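Local coordinates for protein CalS11 (Micromonospora echinospora, PDB 4GF5) that probably transfers a methyl group from S-adenosyl-L-methionine to a hydroxyl of TDP-rhamnose, as an O-methyltransferase, at residues 186-191 with 213-218. Numbering follows the deposited sequence.
Sequences AYFDLD and VAFDEL. With SAH (S-adenosyl-L-homocysteine), chain U.
Tyr-187 reaches across to Asp-216 with its phenol, whose OH donates a hydrogen bond to OD2 of that residue; the modelled 2.4 Å is very short and doubtful as an exact length. The oxygen arrives at the ring's edge, near its plane, while the carboxylate itself is turned 63° from the ring. The ring swings beside the carbonyl carbon (chi1 -165°), which carries the phenol forward along the strand toward this partner. SAH N donates a short hydrogen bond to Asp-189 OD2 at 2.5 Å, and the Asp-189 carboxylate stacks on that of Asp-216 with OD1 to OD1 at 3.7 Å. Asp-191 OD1 lies against CG of Glu-217, while Glu-217 OE1 is hydrogen-bonded to Asn-220 ND2. Asp-189, Asp-216 and Glu-217 bind L-glutamate, and Asp-189 thus serves both that ligand and the cofactor's amino group. Such a site at the C-terminal ends of the parallel strands illustrates the Rossmann-like methyltransferase fold, in which 183-188 and 211-215 are neighbouring parallel strands joined through helix 193-203. Ala-214 ties them twice, its N to Ala-186 O at 2.9 Å and its O to Phe-188 N at 2.7 Å; Asp-216 N continues the pattern to Phe-188 O. Phe-188 packs on Val-199, Leu-200 and Ile-203 of helix 193-203, and CE1 of Phe-215 sits over one face of its ring in an offset stack, centroids 4.9 Å apart and planes at 27°. Were Phe-188 replaced by an alanine, Phe-215 would probably lose its stacking partner and a gap would open beside Val-213, whose CG1 touches CE1 of the Phe-188 ring at 3.8 Å. On the other sheet face, Tyr-187 CD2 packs against Ala-214 CB, and helix 50-64 covers both residues.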
loop_
_atom_site.group_PDB
_atom_site.type_symbol
_atom_site.label_atom_id
_atom_site.label_comp_id
_atom_site.label_asym_id
_atom_site.label_seq_id
_atom_site.Cartn_x
_atom_site.Cartn_y
_atom_site.Cartn_z
ATOM N N ALA A 186 2.807 -15.897 25.490
ATOM C CA ALA A 186 2.336 -16.325 26.785
ATOM C C ALA A 186 0.854 -16.623 26.665
ATOM O O ALA A 186 0.048 -15.712 26.448
ATOM C CB ALA A 186 2.573 -15.221 27.809
ATOM N N TYR A 187 0.490 -17.895 26.796
ATOM C CA TYR A 187 -0.895 -18.310 26.638
ATOM C C TYR A 187 -1.527 -18.647 27.991
ATOM O O TYR A 187 -1.119 -19.621 28.660
ATOM C CB TYR A 187 -0.999 -19.502 25.682
ATOM C CG TYR A 187 -2.405 -19.737 25.207
ATOM C CD1 TYR A 187 -3.294 -20.535 25.936
ATOM C CD2 TYR A 187 -2.860 -19.148 24.037
ATOM C CE1 TYR A 187 -4.594 -20.729 25.502
ATOM C CE2 TYR A 187 -4.152 -19.332 23.603
ATOM C CZ TYR A 187 -5.017 -20.117 24.338
ATOM O OH TYR A 187 -6.301 -20.292 23.881
ATOM N N PHE A 188 -2.516 -17.842 28.386
ATOM C CA PHE A 188 -3.204 -18.004 29.671
ATOM C C PHE A 188 -4.458 -18.835 29.540
ATOM O O PHE A 188 -5.376 -18.483 28.820
ATOM C CB PHE A 188 -3.568 -16.651 30.275
ATOM C CG PHE A 188 -2.397 -15.902 30.807
ATOM C CD1 PHE A 188 -1.520 -15.253 29.944
ATOM C CD2 PHE A 188 -2.156 -15.844 32.167
ATOM C CE1 PHE A 188 -0.431 -14.572 30.432
ATOM C CE2 PHE A 188 -1.060 -15.151 32.663
ATOM C CZ PHE A 188 -0.196 -14.524 31.799
ATOM N N ASP A 189 -4.501 -19.943 30.259
ATOM C CA ASP A 189 -5.654 -20.806 30.215
ATOM C C ASP A 189 -5.820 -21.414 31.597
ATOM O O ASP A 189 -6.171 -22.589 31.735
ATOM C CB ASP A 189 -5.414 -21.909 29.180
ATOM C CG ASP A 189 -6.694 -22.543 28.693
ATOM O OD1 ASP A 189 -7.774 -22.182 29.222
ATOM O OD2 ASP A 189 -6.615 -23.400 27.779
ATOM N N LEU A 190 -5.535 -20.623 32.621
ATOM C CA LEU A 190 -5.689 -21.088 33.995
ATOM C C LEU A 190 -7.144 -21.005 34.484
ATOM O O LEU A 190 -7.535 -21.747 35.389
ATOM C CB LEU A 190 -4.780 -20.285 34.921
ATOM C CG LEU A 190 -3.282 -20.450 34.679
ATOM C CD1 LEU A 190 -2.501 -19.291 35.307
ATOM C CD2 LEU A 190 -2.795 -21.805 35.226
ATOM N N ASP A 191 -7.918 -20.094 33.881
ATOM C CA ASP A 191 -9.321 -19.791 34.233
ATOM C C ASP A 191 -9.482 -18.988 35.521
ATOM O O ASP A 191 -10.376 -18.151 35.617
ATOM C CB ASP A 191 -10.211 -21.038 34.293
ATOM C CG ASP A 191 -10.334 -21.743 32.958
ATOM O OD1 ASP A 191 -9.851 -21.205 31.933
ATOM O OD2 ASP A 191 -10.916 -22.846 32.941
ATOM N N VAL A 213 0.482 -11.732 24.259
ATOM C CA VAL A 213 -0.117 -12.244 25.483
ATOM C C VAL A 213 -1.562 -12.607 25.210
ATOM O O VAL A 213 -2.362 -11.742 24.883
ATOM C CB VAL A 213 -0.071 -11.209 26.624
ATOM C CG1 VAL A 213 -0.794 -11.754 27.857
ATOM C CG2 VAL A 213 1.364 -10.838 26.945
ATOM N N ALA A 214 -1.895 -13.884 25.350
ATOM C CA ALA A 214 -3.219 -14.371 24.968
ATOM C C ALA A 214 -4.016 -15.032 26.104
ATOM O O ALA A 214 -3.455 -15.741 26.966
ATOM C CB ALA A 214 -3.098 -15.317 23.774
ATOM N N PHE A 215 -5.331 -14.811 26.075
ATOM C CA PHE A 215 -6.248 -15.302 27.108
ATOM C C PHE A 215 -7.360 -16.120 26.497
ATOM O O PHE A 215 -7.964 -15.715 25.504
ATOM C CB PHE A 215 -6.885 -14.150 27.888
ATOM C CG PHE A 215 -5.904 -13.324 28.652
ATOM C CD1 PHE A 215 -5.523 -13.687 29.934
ATOM C CD2 PHE A 215 -5.354 -12.187 28.088
ATOM C CE1 PHE A 215 -4.608 -12.930 30.639
ATOM C CE2 PHE A 215 -4.445 -11.423 28.787
ATOM C CZ PHE A 215 -4.073 -11.791 30.065
ATOM N N ASP A 216 -7.648 -17.256 27.115
ATOM C CA ASP A 216 -8.657 -18.170 26.610
ATOM C C ASP A 216 -10.079 -17.868 27.130
ATOM O O ASP A 216 -11.058 -18.273 26.510
ATOM C CB ASP A 216 -8.248 -19.599 26.971
ATOM C CG ASP A 216 -8.892 -20.635 26.074
ATOM O OD1 ASP A 216 -9.984 -21.124 26.428
ATOM O OD2 ASP A 216 -8.294 -20.967 25.025
ATOM N N GLU A 217 -10.193 -17.168 28.263
ATOM C CA GLU A 217 -11.506 -16.966 28.910
ATOM C C GLU A 217 -11.783 -15.518 29.325
ATOM O O GLU A 217 -12.568 -15.263 30.245
ATOM C CB GLU A 217 -11.645 -17.864 30.154
ATOM C CG GLU A 217 -11.378 -19.354 29.917
ATOM C CD GLU A 217 -12.574 -20.100 29.323
ATOM O OE1 GLU A 217 -13.320 -19.515 28.502
ATOM O OE2 GLU A 217 -12.774 -21.281 29.690
ATOM N N LEU A 218 -11.173 -14.570 28.629
ATOM C CA LEU A 218 -11.150 -13.199 29.112
ATOM C C LEU A 218 -12.536 -12.596 29.373
ATOM O O LEU A 218 -12.740 -11.939 30.387
ATOM C CB LEU A 218 -10.358 -12.309 28.163
ATOM C CG LEU A 218 -10.174 -10.899 28.694
ATOM C CD1 LEU A 218 -9.259 -10.974 29.894
ATOM C CD2 LEU A 218 -9.616 -9.990 27.612
HETATM N N SAH U . -5.111 -25.412 27.827
HETATM C CA SAH U . -5.840 -26.672 27.956
HETATM C CB SAH U . -6.987 -26.563 28.976
HETATM C CG SAH U . -6.565 -26.043 30.357
HETATM S SD SAH U . -7.772 -26.439 31.660
HETATM C C SAH U . -6.293 -27.213 26.593
HETATM O O SAH U . -7.005 -28.231 26.502
HETATM O OXT SAH U . -5.951 -26.649 25.548
HETATM C "C5'" SAH U . -7.062 -25.272 32.827
HETATM C "C4'" SAH U . -5.857 -25.860 33.531
HETATM O "O4'" SAH U . -5.263 -24.846 34.325
HETATM C "C3'" SAH U . -6.233 -27.022 34.456
HETATM O "O3'" SAH U . -5.544 -28.184 34.050
HETATM C "C2'" SAH U . -5.759 -26.576 35.829
HETATM O "O2'" SAH U . -5.140 -27.606 36.566
HETATM C "C1'" SAH U . -4.774 -25.459 35.498
HETATM N N9 SAH U . -4.623 -24.524 36.627
HETATM C C8 SAH U . -5.561 -23.685 37.184
HETATM N N7 SAH U . -4.962 -23.034 38.214
HETATM C C5 SAH U . -3.674 -23.450 38.315
HETATM C C6 SAH U . -2.631 -23.127 39.178
HETATM N N6 SAH U . -2.810 -22.237 40.151
HETATM N N1 SAH U . -1.394 -23.743 39.012
HETATM C C2 SAH U . -1.207 -24.672 38.010
HETATM N N3 SAH U . -2.250 -24.999 37.161
HETATM C C4 SAH U . -3.453 -24.390 37.317
#